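Side-chain contacts in uncharacterized protein (Bacillus cereus, PDB 5F2H), which is of unknown function but probably acts as a hydrolase of the alpha/beta-hydrolase type: residues Leu14-His19 / Tyr30-Glu35; Phe50-Ala55 / Met65-Glu70; Lys69-Ile72 / Gly76-Tyr79. All coordinates share one frame; numbering follows the deposited sequence.

Contact 1 (Leu14-His19 / Tyr30-Glu35)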
ATOM      1  N   LEU B  14     -11.308 -26.867 -22.927  1.00 67.38           N
ATOM      2  CA  LEU B  14     -10.704 -26.867 -24.278  1.00 66.93           C
ATOM      3  C   LEU B  14      -9.469 -27.757 -24.417  1.00 64.17           C
ATOM      4  O   LEU B  14      -9.363 -28.508 -25.384  1.00 60.74           O
ATOM      5  CB  LEU B  14     -10.422 -25.440 -24.776  1.00 66.24           C
ATOM      6  CG  LEU B  14     -11.667 -24.540 -24.939  1.00 66.02           C
ATOM      7  CD1 LEU B  14     -11.251 -23.151 -25.338  1.00 65.77           C
ATOM      8  CD2 LEU B  14     -12.663 -25.068 -25.953  1.00 66.52           C
ATOM      9  N   ASN B  15      -8.567 -27.716 -23.441  1.00 67.70           N
ATOM     10  CA  ASN B  15      -7.361 -28.552 -23.514  1.00 73.67           C
ATOM     11  C   ASN B  15      -7.668 -30.037 -23.444  1.00 78.35           C
ATOM     12  O   ASN B  15      -7.166 -30.812 -24.256  1.00 83.31           O
ATOM     13  CB  ASN B  15      -6.318 -28.163 -22.463  1.00 75.16           C
ATOM     14  CG  ASN B  15      -5.667 -26.825 -22.751  1.00 73.01           C
ATOM     15  OD1 ASN B  15      -5.641 -26.367 -23.885  1.00 76.56           O
ATOM     16  ND2 ASN B  15      -5.078 -26.228 -21.737  1.00 76.28           N
ATOM     17  N   GLU B  16      -8.492 -30.446 -22.490  1.00 79.67           N
ATOM     18  CA  GLU B  16      -8.830 -31.865 -22.399  1.00 84.39           C
ATOM     19  C   GLU B  16      -9.588 -32.354 -23.607  1.00 79.69           C
ATOM     20  O   GLU B  16      -9.397 -33.470 -24.060  1.00 81.69           O
ATOM     21  CB  GLU B  16      -9.596 -32.211 -21.123  1.00 86.60           C
ATOM     22  CG  GLU B  16      -8.694 -32.356 -19.922  1.00 93.77           C
ATOM     23  CD  GLU B  16      -7.884 -33.646 -19.992  1.00105.12           C
ATOM     24  OE1 GLU B  16      -7.751 -34.209 -21.105  1.00106.06           O
ATOM     25  OE2 GLU B  16      -7.410 -34.125 -18.935  1.00121.54           O
ATOM     26  N   THR B  17     -10.437 -31.504 -24.151  1.00 74.32           N
ATOM     27  CA  THR B  17     -11.205 -31.920 -25.294  1.00 68.90           C
ATOM     28  C   THR B  17     -10.216 -32.256 -26.401  1.00 67.62           C
ATOM     29  O   THR B  17     -10.287 -33.339 -26.967  1.00 64.61           O
ATOM     30  CB  THR B  17     -12.172 -30.832 -25.737  1.00 66.68           C
ATOM     31  OG1 THR B  17     -12.836 -30.287 -24.599  1.00 61.63           O
ATOM     32  CG2 THR B  17     -13.174 -31.390 -26.713  1.00 66.93           C
ATOM     33  N   LEU B  18      -9.302 -31.323 -26.710  1.00 68.36           N
ATOM     34  CA  LEU B  18      -8.263 -31.564 -27.731  1.00 67.80           C
ATOM     35  C   LEU B  18      -7.487 -32.841 -27.377  1.00 70.35           C
ATOM     36  O   LEU B  18      -7.370 -33.748 -28.188  1.00 74.67           O
ATOM     37  CB  LEU B  18      -7.301 -30.380 -27.831  1.00 67.46           C
ATOM     38  CG  LEU B  18      -7.839 -29.053 -28.411  1.00 66.43           C
ATOM     39  CD1 LEU B  18      -6.910 -27.874 -28.168  1.00 61.80           C
ATOM     40  CD2 LEU B  18      -8.164 -29.175 -29.898  1.00 65.44           C
ATOM     41  N   HIS B  19      -7.001 -32.946 -26.149  1.00 71.81           N
ATOM     42  CA  HIS B  19      -6.271 -34.140 -25.750  1.00 75.03           C
ATOM     43  C   HIS B  19      -7.038 -35.374 -26.175  1.00 76.40           C
ATOM     44  O   HIS B  19      -6.515 -36.241 -26.859  1.00 78.05           O
ATOM     45  CB  HIS B  19      -6.049 -34.163 -24.244  1.00 77.71           C
ATOM     46  CG  HIS B  19      -5.355 -35.402 -23.763  1.00 86.72           C
ATOM     47  ND1 HIS B  19      -6.035 -36.499 -23.275  1.00 91.40           N
ATOM     48  CD2 HIS B  19      -4.039 -35.731 -23.731  1.00 87.80           C
ATOM     49  CE1 HIS B  19      -5.167 -37.439 -22.939  1.00 94.09           C
ATOM     50  NE2 HIS B  19      -3.951 -36.999 -23.210  1.00 90.58           N
ATOM     51  N   TYR B  30     -15.995 -35.458 -29.065  1.00 82.27           N
ATOM     52  CA  TYR B  30     -17.284 -34.778 -29.229  1.00 80.96           C
ATOM     53  C   TYR B  30     -18.143 -35.139 -28.023  1.00 77.90           C
ATOM     54  O   TYR B  30     -18.769 -34.286 -27.387  1.00 73.61           O
ATOM     55  CB  TYR B  30     -17.978 -35.221 -30.527  1.00 85.45           C
ATOM     56  CG  TYR B  30     -19.409 -34.755 -30.606  1.00 85.16           C
ATOM     57  CD1 TYR B  30     -19.731 -33.533 -31.161  1.00 79.26           C
ATOM     58  CD2 TYR B  30     -20.433 -35.524 -30.058  1.00 84.41           C
ATOM     59  CE1 TYR B  30     -21.037 -33.091 -31.182  1.00 79.92           C
ATOM     60  CE2 TYR B  30     -21.742 -35.094 -30.091  1.00 84.71           C
ATOM     61  CZ  TYR B  30     -22.034 -33.876 -30.651  1.00 81.99           C
ATOM     62  OH  TYR B  30     -23.332 -33.448 -30.682  1.00 83.49           O
ATOM     63  N   THR B  31     -18.168 -36.426 -27.721  1.00 77.78           N
ATOM     64  CA  THR B  31     -18.901 -36.907 -26.570  1.00 77.75           C
ATOM     65  C   THR B  31     -18.345 -36.250 -25.308  1.00 78.27           C
ATOM     66  O   THR B  31     -19.112 -35.896 -24.424  1.00 83.39           O
ATOM     67  CB  THR B  31     -18.787 -38.430 -26.434  1.00 78.10           C
ATOM     68  OG1 THR B  31     -19.435 -39.066 -27.544  1.00 74.18           O
ATOM     69  CG2 THR B  31     -19.442 -38.900 -25.157  1.00 84.67           C
ATOM     70  N   TYR B  32     -17.028 -36.057 -25.226  1.00 75.98           N
ATOM     71  CA  TYR B  32     -16.437 -35.453 -24.020  1.00 79.71           C
ATOM     72  C   TYR B  32     -16.931 -34.039 -23.770  1.00 78.45           C
ATOM     73  O   TYR B  32     -17.459 -33.729 -22.695  1.00 81.12           O
ATOM     74  CB  TYR B  32     -14.895 -35.435 -24.069  1.00 79.01           C
ATOM     75  CG  TYR B  32     -14.242 -34.870 -22.793  1.00 79.45           C
ATOM     76  CD1 TYR B  32     -14.019 -33.497 -22.632  1.00 80.21           C
ATOM     77  CD2 TYR B  32     -13.853 -35.708 -21.755  1.00 80.87           C
ATOM     78  CE1 TYR B  32     -13.426 -32.985 -21.481  1.00 78.79           C
ATOM     79  CE2 TYR B  32     -13.268 -35.206 -20.601  1.00 81.44           C
ATOM     80  CZ  TYR B  32     -13.068 -33.847 -20.461  1.00 81.64           C
ATOM     81  OH  TYR B  32     -12.495 -33.343 -19.308  1.00 84.17           O
ATOM     82  N   ILE B  33     -16.750 -33.182 -24.767  1.00 74.83           N
ATOM     83  CA  ILE B  33     -17.159 -31.792 -24.641  1.00 73.05           C
ATOM     84  C   ILE B  33     -18.657 -31.639 -24.408  1.00 73.42           C
ATOM     85  O   ILE B  33     -19.066 -30.700 -23.727  1.00 69.71           O
ATOM     86  CB  ILE B  33     -16.723 -30.951 -25.859  1.00 70.37           C
ATOM     87  CG1 ILE B  33     -16.852 -29.451 -25.562  1.00 70.13           C
ATOM     88  CG2 ILE B  33     -17.492 -31.350 -27.103  1.00 70.54           C
ATOM     89  CD1 ILE B  33     -16.277 -28.563 -26.645  1.00 68.55           C
HETATM   90  N   MSE B  34     -19.467 -32.543 -24.968  1.00 75.97           N
HETATM   91  CA  MSE B  34     -20.917 -32.467 -24.784  1.00 79.74           C
HETATM   92  C   MSE B  34     -21.225 -32.482 -23.308  1.00 81.47           C
HETATM   93  O   MSE B  34     -21.904 -31.585 -22.819  1.00 79.98           O
HETATM   94  CB  MSE B  34     -21.678 -33.585 -25.508  1.00 83.73           C
HETATM   95  CG  MSE B  34     -21.599 -33.527 -27.040  1.00 86.26           C
HETATM   96 SE   MSE B  34     -22.349 -31.824 -27.750  0.71 88.37          SE
HETATM   97  CE  MSE B  34     -24.235 -32.072 -27.274  1.00 94.71           C
ATOM     98  N   GLU B  35     -20.657 -33.458 -22.592  1.00 85.18           N
ATOM     99  CA  GLU B  35     -20.848 -33.651 -21.148  1.00 89.84           C
ATOM    100  C   GLU B  35     -20.220 -32.602 -20.214  1.00 89.74           C
ATOM    101  O   GLU B  35     -20.787 -32.242 -19.176  1.00 97.66           O
ATOM    102  CB  GLU B  35     -20.289 -35.043 -20.737  1.00 95.22           C
ATOM    103  CG  GLU B  35     -20.355 -35.327 -19.226  1.00103.15           C
ATOM    104  CD  GLU B  35     -19.753 -36.665 -18.785  1.00106.43           C
ATOM    105  OE1 GLU B  35     -19.843 -37.668 -19.524  1.00105.20           O
ATOM    106  OE2 GLU B  35     -19.230 -36.721 -17.648  1.00108.02           O
TER

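Contact 2 (Phe50-Ala55 / Met65-Glu70)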
ATOM      1  N   PHE B  50     -15.941 -25.829 -31.581  1.00 65.48           N
ATOM      2  CA  PHE B  50     -15.456 -27.164 -31.190  1.00 69.46           C
ATOM      3  C   PHE B  50     -16.521 -28.243 -31.345  1.00 69.31           C
ATOM      4  O   PHE B  50     -16.259 -29.300 -31.935  1.00 70.10           O
ATOM      5  CB  PHE B  50     -14.881 -27.175 -29.782  1.00 71.21           C
ATOM      6  CG  PHE B  50     -13.442 -26.726 -29.701  1.00 73.88           C
ATOM      7  CD1 PHE B  50     -13.079 -25.399 -29.885  1.00 76.74           C
ATOM      8  CD2 PHE B  50     -12.457 -27.629 -29.339  1.00 75.93           C
ATOM      9  CE1 PHE B  50     -11.749 -25.003 -29.803  1.00 76.51           C
ATOM     10  CE2 PHE B  50     -11.134 -27.231 -29.235  1.00 79.12           C
ATOM     11  CZ  PHE B  50     -10.778 -25.916 -29.477  1.00 74.10           C
ATOM     12  N   LYS B  51     -17.733 -27.960 -30.888  1.00 68.37           N
ATOM     13  CA  LYS B  51     -18.800 -28.953 -30.993  1.00 72.10           C
ATOM     14  C   LYS B  51     -19.135 -29.404 -32.412  1.00 69.83           C
ATOM     15  O   LYS B  51     -19.051 -30.595 -32.713  1.00 73.40           O
ATOM     16  CB  LYS B  51     -20.073 -28.512 -30.262  1.00 72.93           C
ATOM     17  CG  LYS B  51     -19.925 -28.453 -28.756  1.00 73.06           C
ATOM     18  CD  LYS B  51     -21.213 -28.043 -28.072  1.00 78.65           C
ATOM     19  CE  LYS B  51     -21.018 -28.021 -26.558  1.00 85.43           C
ATOM     20  NZ  LYS B  51     -22.265 -27.744 -25.790  1.00 86.47           N
ATOM     21  N   TYR B  52     -19.489 -28.477 -33.290  1.00 65.73           N
ATOM     22  CA  TYR B  52     -19.848 -28.894 -34.638  1.00 67.36           C
ATOM     23  C   TYR B  52     -18.657 -29.402 -35.458  1.00 62.55           C
ATOM     24  O   TYR B  52     -18.825 -30.249 -36.330  1.00 62.63           O
ATOM     25  CB  TYR B  52     -20.641 -27.826 -35.396  1.00 70.80           C
ATOM     26  CG  TYR B  52     -19.904 -26.564 -35.775  1.00 73.18           C
ATOM     27  CD1 TYR B  52     -19.051 -26.542 -36.872  1.00 72.36           C
ATOM     28  CD2 TYR B  52     -20.155 -25.365 -35.121  1.00 72.47           C
ATOM     29  CE1 TYR B  52     -18.401 -25.374 -37.254  1.00 72.36           C
ATOM     30  CE2 TYR B  52     -19.533 -24.191 -35.512  1.00 65.98           C
ATOM     31  CZ  TYR B  52     -18.652 -24.206 -36.572  1.00 68.79           C
ATOM     32  OH  TYR B  52     -17.995 -23.063 -36.950  1.00 70.04           O
ATOM     33  N   ALA B  53     -17.466 -28.894 -35.191  1.00 59.33           N
ATOM     34  CA  ALA B  53     -16.284 -29.357 -35.916  1.00 58.88           C
ATOM     35  C   ALA B  53     -16.055 -30.827 -35.560  1.00 59.04           C
ATOM     36  O   ALA B  53     -15.836 -31.671 -36.440  1.00 59.66           O
ATOM     37  CB  ALA B  53     -15.077 -28.519 -35.553  1.00 57.32           C
ATOM     38  N   LEU B  54     -16.161 -31.153 -34.271  1.00 58.67           N
ATOM     39  CA  LEU B  54     -15.973 -32.548 -33.848  1.00 56.76           C
ATOM     40  C   LEU B  54     -17.086 -33.444 -34.381  1.00 55.23           C
ATOM     41  O   LEU B  54     -16.834 -34.573 -34.838  1.00 53.50           O
ATOM     42  CB  LEU B  54     -15.827 -32.641 -32.347  1.00 58.65           C
ATOM     43  CG  LEU B  54     -14.567 -31.928 -31.824  1.00 60.89           C
ATOM     44  CD1 LEU B  54     -14.491 -31.928 -30.303  1.00 61.55           C
ATOM     45  CD2 LEU B  54     -13.299 -32.558 -32.402  1.00 62.90           C
ATOM     46  N   ALA B  55     -18.298 -32.896 -34.422  1.00 53.52           N
ATOM     47  CA  ALA B  55     -19.441 -33.637 -34.923  1.00 54.23           C
ATOM     48  C   ALA B  55     -19.199 -34.005 -36.360  1.00 55.07           C
ATOM     49  O   ALA B  55     -19.248 -35.181 -36.728  1.00 54.20           O
ATOM     50  CB  ALA B  55     -20.712 -32.819 -34.806  1.00 53.77           C
HETATM   51  N   MSE B  65     -24.897 -29.964 -38.290  1.00 74.68           N
HETATM   52  CA  MSE B  65     -25.726 -28.921 -38.920  1.00 78.64           C
HETATM   53  C   MSE B  65     -26.558 -28.114 -37.958  1.00 82.40           C
HETATM   54  O   MSE B  65     -26.568 -26.887 -38.077  1.00 78.75           O
HETATM   55  CB  MSE B  65     -26.613 -29.448 -40.042  1.00 81.63           C
HETATM   56  CG  MSE B  65     -25.874 -29.486 -41.378  1.00 82.12           C
HETATM   57 SE   MSE B  65     -24.721 -27.917 -41.598  0.82 85.60          SE
HETATM   58  CE  MSE B  65     -26.019 -26.811 -42.571  1.00 89.69           C
ATOM     59  N   HIS B  66     -27.280 -28.754 -37.028  1.00 86.47           N
ATOM     60  CA  HIS B  66     -28.086 -27.980 -36.063  1.00 93.60           C
ATOM     61  C   HIS B  66     -27.214 -27.272 -35.005  1.00 90.54           C
ATOM     62  O   HIS B  66     -27.593 -26.233 -34.464  1.00 96.05           O
ATOM     63  CB  HIS B  66     -29.281 -28.738 -35.486  1.00109.34           C
ATOM     64  CG  HIS B  66     -28.953 -30.085 -34.946  1.00126.43           C
ATOM     65  ND1 HIS B  66     -29.239 -31.249 -35.628  1.00132.28           N
ATOM     66  CD2 HIS B  66     -28.338 -30.459 -33.801  1.00141.65           C
ATOM     67  CE1 HIS B  66     -28.842 -32.284 -34.910  1.00143.53           C
ATOM     68  NE2 HIS B  66     -28.283 -31.832 -33.801  1.00150.92           N
ATOM     69  N   VAL B  67     -26.021 -27.804 -34.743  1.00 85.20           N
ATOM     70  CA  VAL B  67     -25.106 -27.171 -33.797  1.00 77.57           C
ATOM     71  C   VAL B  67     -24.707 -25.871 -34.473  1.00 73.60           C
ATOM     72  O   VAL B  67     -24.815 -24.802 -33.894  1.00 72.44           O
ATOM     73  CB  VAL B  67     -23.859 -28.029 -33.520  1.00 76.97           C
ATOM     74  CG1 VAL B  67     -22.884 -27.301 -32.604  1.00 75.87           C
ATOM     75  CG2 VAL B  67     -24.248 -29.345 -32.890  1.00 78.52           C
HETATM   76  N   MSE B  68     -24.288 -25.987 -35.730  1.00 74.03           N
HETATM   77  CA  MSE B  68     -23.884 -24.850 -36.544  1.00 72.63           C
HETATM   78  C   MSE B  68     -25.015 -23.866 -36.597  1.00 74.37           C
HETATM   79  O   MSE B  68     -24.844 -22.708 -36.208  1.00 77.71           O
HETATM   80  CB  MSE B  68     -23.490 -25.369 -37.923  1.00 73.61           C
HETATM   81  CG  MSE B  68     -22.546 -24.413 -38.622  1.00 79.56           C
HETATM   82 SE   MSE B  68     -21.514 -25.367 -39.999  0.81 86.03          SE
HETATM   83  CE  MSE B  68     -20.308 -23.880 -40.454  1.00 81.31           C
ATOM     84  N   LYS B  69     -26.196 -24.314 -37.024  1.00 77.20           N
ATOM     85  CA  LYS B  69     -27.374 -23.428 -37.097  1.00 79.69           C
ATOM     86  C   LYS B  69     -27.582 -22.635 -35.835  1.00 75.50           C
ATOM     87  O   LYS B  69     -27.730 -21.424 -35.875  1.00 73.36           O
ATOM     88  CB  LYS B  69     -28.670 -24.202 -37.345  1.00 86.76           C
ATOM     89  CG  LYS B  69     -28.833 -24.814 -38.721  1.00 92.82           C
ATOM     90  CD  LYS B  69     -30.154 -25.566 -38.824  1.00100.82           C
ATOM     91  CE  LYS B  69     -30.369 -26.112 -40.229  1.00105.83           C
ATOM     92  NZ  LYS B  69     -31.635 -26.887 -40.343  1.00113.53           N
ATOM     93  N   GLU B  70     -27.609 -23.320 -34.711  1.00 74.53           N
ATOM     94  CA  GLU B  70     -27.822 -22.633 -33.457  1.00 81.52           C
ATOM     95  C   GLU B  70     -26.827 -21.488 -33.303  1.00 82.07           C
ATOM     96  O   GLU B  70     -27.205 -20.313 -33.274  1.00 89.42           O
ATOM     97  CB  GLU B  70     -27.723 -23.621 -32.301  1.00 82.54           C
ATOM     98  CG  GLU B  70     -27.948 -23.002 -30.941  1.00 85.84           C
ATOM     99  CD  GLU B  70     -27.903 -24.042 -29.830  1.00 89.51           C
ATOM    100  OE1 GLU B  70     -28.456 -25.139 -30.043  1.00 93.00           O
ATOM    101  OE2 GLU B  70     -27.367 -23.758 -28.729  1.00 85.90           O
TER

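Contact 3 (Lys69-Ile72 / Gly76-Tyr79)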
ATOM      1  N   LYS B  69     -26.196 -24.314 -37.024  1.00 77.20           N
ATOM      2  CA  LYS B  69     -27.374 -23.428 -37.097  1.00 79.69           C
ATOM      3  C   LYS B  69     -27.582 -22.635 -35.835  1.00 75.50           C
ATOM      4  O   LYS B  69     -27.730 -21.424 -35.875  1.00 73.36           O
ATOM      5  CB  LYS B  69     -28.670 -24.202 -37.345  1.00 86.76           C
ATOM      6  CG  LYS B  69     -28.833 -24.814 -38.721  1.00 92.82           C
ATOM      7  CD  LYS B  69     -30.154 -25.566 -38.824  1.00100.82           C
ATOM      8  CE  LYS B  69     -30.369 -26.112 -40.229  1.00105.83           C
ATOM      9  NZ  LYS B  69     -31.635 -26.887 -40.343  1.00113.53           N
ATOM     10  N   GLU B  70     -27.609 -23.320 -34.711  1.00 74.53           N
ATOM     11  CA  GLU B  70     -27.822 -22.633 -33.457  1.00 81.52           C
ATOM     12  C   GLU B  70     -26.827 -21.488 -33.303  1.00 82.07           C
ATOM     13  O   GLU B  70     -27.205 -20.313 -33.274  1.00 89.42           O
ATOM     14  CB  GLU B  70     -27.723 -23.621 -32.301  1.00 82.54           C
ATOM     15  CG  GLU B  70     -27.948 -23.002 -30.941  1.00 85.84           C
ATOM     16  CD  GLU B  70     -27.903 -24.042 -29.830  1.00 89.51           C
ATOM     17  OE1 GLU B  70     -28.456 -25.139 -30.043  1.00 93.00           O
ATOM     18  OE2 GLU B  70     -27.367 -23.758 -28.729  1.00 85.90           O
ATOM     19  N   ALA B  71     -25.551 -21.847 -33.257  1.00 76.30           N
ATOM     20  CA  ALA B  71     -24.461 -20.892 -33.108  1.00 72.02           C
ATOM     21  C   ALA B  71     -24.572 -19.661 -33.988  1.00 73.16           C
ATOM     22  O   ALA B  71     -24.500 -18.528 -33.512  1.00 72.53           O
ATOM     23  CB  ALA B  71     -23.153 -21.591 -33.438  1.00 69.63           C
ATOM     24  N   ILE B  72     -24.735 -19.900 -35.281  1.00 72.33           N
ATOM     25  CA  ILE B  72     -24.806 -18.828 -36.247  1.00 73.00           C
ATOM     26  C   ILE B  72     -26.180 -18.203 -36.399  1.00 79.02           C
ATOM     27  O   ILE B  72     -26.303 -16.982 -36.456  1.00 80.25           O
ATOM     28  CB  ILE B  72     -24.336 -19.337 -37.600  1.00 74.66           C
ATOM     29  CG1 ILE B  72     -22.931 -19.907 -37.441  1.00 74.45           C
ATOM     30  CG2 ILE B  72     -24.348 -18.206 -38.622  1.00 77.32           C
ATOM     31  CD1 ILE B  72     -22.395 -20.584 -38.676  1.00 74.88           C
ATOM     32  N   GLY B  76     -26.327 -15.868 -33.327  1.00 77.49           N
ATOM     33  CA  GLY B  76     -25.704 -14.840 -34.157  1.00 75.77           C
ATOM     34  C   GLY B  76     -24.184 -14.707 -34.168  1.00 74.15           C
ATOM     35  O   GLY B  76     -23.684 -13.606 -34.382  1.00 74.43           O
ATOM     36  N   PHE B  77     -23.433 -15.787 -33.940  1.00 70.22           N
ATOM     37  CA  PHE B  77     -21.980 -15.679 -33.971  1.00 67.51           C
ATOM     38  C   PHE B  77     -21.493 -15.872 -35.399  1.00 64.81           C
ATOM     39  O   PHE B  77     -22.275 -16.225 -36.284  1.00 67.79           O
ATOM     40  CB  PHE B  77     -21.299 -16.746 -33.124  1.00 68.62           C
ATOM     41  CG  PHE B  77     -21.723 -16.767 -31.688  1.00 68.49           C
ATOM     42  CD1 PHE B  77     -21.487 -15.675 -30.868  1.00 68.42           C
ATOM     43  CD2 PHE B  77     -22.160 -17.948 -31.114  1.00 67.66           C
ATOM     44  CE1 PHE B  77     -21.793 -15.720 -29.526  1.00 70.68           C
ATOM     45  CE2 PHE B  77     -22.476 -18.000 -29.779  1.00 70.83           C
ATOM     46  CZ  PHE B  77     -22.296 -16.886 -28.980  1.00 72.89           C
ATOM     47  N   TRP B  78     -20.199 -15.658 -35.628  1.00 62.44           N
ATOM     48  CA  TRP B  78     -19.614 -15.849 -36.969  1.00 60.31           C
ATOM     49  C   TRP B  78     -18.187 -16.380 -36.838  1.00 56.25           C
ATOM     50  O   TRP B  78     -17.552 -16.180 -35.810  1.00 51.83           O
ATOM     51  CB  TRP B  78     -19.595 -14.537 -37.773  1.00 59.69           C
ATOM     52  CG  TRP B  78     -18.678 -13.527 -37.213  1.00 57.29           C
ATOM     53  CD1 TRP B  78     -18.978 -12.531 -36.341  1.00 57.24           C
ATOM     54  CD2 TRP B  78     -17.276 -13.438 -37.457  1.00 57.50           C
ATOM     55  NE1 TRP B  78     -17.853 -11.802 -36.046  1.00 55.65           N
ATOM     56  CE2 TRP B  78     -16.790 -12.355 -36.709  1.00 56.85           C
ATOM     57  CE3 TRP B  78     -16.378 -14.182 -38.230  1.00 55.34           C
ATOM     58  CZ2 TRP B  78     -15.444 -12.007 -36.701  1.00 56.37           C
ATOM     59  CZ3 TRP B  78     -15.054 -13.837 -38.218  1.00 54.00           C
ATOM     60  CH2 TRP B  78     -14.600 -12.750 -37.469  1.00 54.71           C
ATOM     61  N   TYR B  79     -17.691 -17.020 -37.897  1.00 57.81           N
ATOM     62  CA  TYR B  79     -16.335 -17.569 -37.932  1.00 58.64           C
ATOM     63  C   TYR B  79     -15.651 -17.208 -39.246  1.00 62.93           C
ATOM     64  O   TYR B  79     -16.311 -16.843 -40.217  1.00 64.29           O
ATOM     65  CB  TYR B  79     -16.378 -19.073 -37.763  1.00 59.55           C
ATOM     66  CG  TYR B  79     -17.109 -19.485 -36.503  1.00 61.22           C
ATOM     67  CD1 TYR B  79     -16.454 -19.552 -35.293  1.00 61.46           C
ATOM     68  CD2 TYR B  79     -18.458 -19.778 -36.526  1.00 61.10           C
ATOM     69  CE1 TYR B  79     -17.122 -19.907 -34.138  1.00 59.07           C
ATOM     70  CE2 TYR B  79     -19.123 -20.151 -35.382  1.00 62.05           C
ATOM     71  CZ  TYR B  79     -18.450 -20.218 -34.186  1.00 59.46           C
ATOM     72  OH  TYR B  79     -19.126 -20.595 -33.038  1.00 56.80           O
TER

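Contact 1 (Leu14-His19 / Tyr30-Glu35)
T17 and I33 touch where the two helix backbones come nearest: methyl CG2 of T17 rests 3.7 Å from CB of I33, with CD1 of I33 a little further off. Beside them the Y32 ring reaches over to the neighbouring helix and meets it obliquely. Its hydroxyl OH lies 3.6 Å from CB of E16, while its carbon CD1 comes 3.9 Å from OG1 of T17. With CG anti to the backbone N (chi1 -177°), Y32 sends its ring across the gap; an aromatic side chain is long enough to bridge segment axes 9.1 Å apart, where CB of E16 and the T17 side chain receive it. Segments 14-19 and 30-35 run antiparallel, their axes at 158°, as part of a helical hairpin of helices 10-23 and 26-37, consistent with the TPR-like N-terminal domain to which both belong. Threonine suits the near point because it is small and two-faced: its methyl packs on I33, while OG1, turned beside its own backbone N, bonds back to the carbonyl O of L13 on the preceding turn and is thereby satisfied within a buried setting. Further out, the Y32 ring is stacked on H36, which also bonds the Y32 carbonyl. Helix 44-58 covers I33 through F50. The second subunit also touches this region: N15 ND2 bonds its H294 O, and E16 packs on its K293.

Contact 2 (Phe50-Ala55 / Met65-Glu70)
The Y52 ring has selenomethionine M68 over one face and V67 at its edge. Methylene CG of M68 sits almost exactly above the ring centre, 4.2 Å from the centroid and 3° off the normal, a CH-pi contact. The extended M68 chain then runs on across the same face, placing SE 4.4 Å from the centroid in a Met-aromatic contact, and methyl CE ends 4.0 Å from Y52 CE1. Near the ring plane, V67 CG1 lies 3.6 Å from CB of Y52 and also touches CB of K51, whose long chain leads away. Y52 holds CG between its backbone N and carbonyl carbon (chi1 68°), which stands the ring up beside helix 61-74. Valine, short and branched, fits where the backbones of antiparallel segments 50-55 and 65-70 are closest, their axes 8.6 Å apart; the longer, unbranched M68 can lie flat along a ring. Outward, Y52 packs on L90, M68 on L93 and on F99 of helix 97-115. E70 OE2 adds a polar tie nearby, to Y48 OH. Y52, V67 and M68 themselves meet through dispersion and shape fit; the natural methionine sulfur would probably sit where the selenium label does, a soft, polarisable atom suited to the pi face.

Contact 3 (Lys69-Ile72 / Gly76-Tyr79)
The carbonyl oxygen of A71 accepts the backbone N-H of F77, with A71 O and F77 N 3.0 Å apart. The bond is nearly straight at hydrogen, 172°, but meets the carbonyl at a C=O...N angle of 144° from a donor tilted somewhat out of its plane. The F77 side chain closes on the same oxygen: CG turned beside the backbone N (chi1 -57°) brings ring carbon CD2 to 3.4 Å from A71 O, in an oblique approach. A71 is small enough to let the returning chain come so near, and its CB lies 4.2 Å from OH of Y79. Helix 61-74 is being terminated here. G76 is the first residue to leave helical angles and takes a positive phi, a conformation glycine adopts with little cost, which lets the chain turn so that F77 N meets A71 O. The bond from F77 back to A71 is a 7→1 link, one residue longer than the 6→1 bond of a classical Schellman motif, in keeping with the pi-type widening at 70-72. The CA of G76 adds a CA-H...O contact, lying 3.2 Å from O of I72. I72 packs against the returning chain: its CG2 is 3.7 Å from O of F77, and its CG1 meets the edge of the Y79 ring, 4.3 Å from CE2. R109 of helix 97-115 ties the two segments from outside, its NH1 bonding the carbonyl oxygens of both I72 and F77; a positive charge at a helix C-terminus is probably favourable. The Y79 hydroxyl bonds A45 O, so a tyrosine both fills the apolar corner and anchors it to helix 44-58. The backbone N of W78 bonds S171 OG of the second subunit.

Contact 1 closes before contacts 2 and 3 open, while contact 3 begins on the helix segment where contact 2 ends. Contacts 1 and 2, with centres about 14 Å apart, meet through successive helices 26-37 and 44-58: I33 CD1 lies 3.7 Å from F50 CB, and L18 CD2 is 3.6 Å from F50 CE2. Contacts 2 and 3 are closer, about 9 Å between centres, and share K69 and E70; Y52 OH packs against Y79 CD2. Contacts 1 and 3 do not touch, their nearest atoms being about 9 Å apart, yet both reach the second subunit. All lie in the helical N-terminal domain, their centres 38 to 45 Å from the centre of the chain, apart from the parallel-sheet hydrolase-like domain.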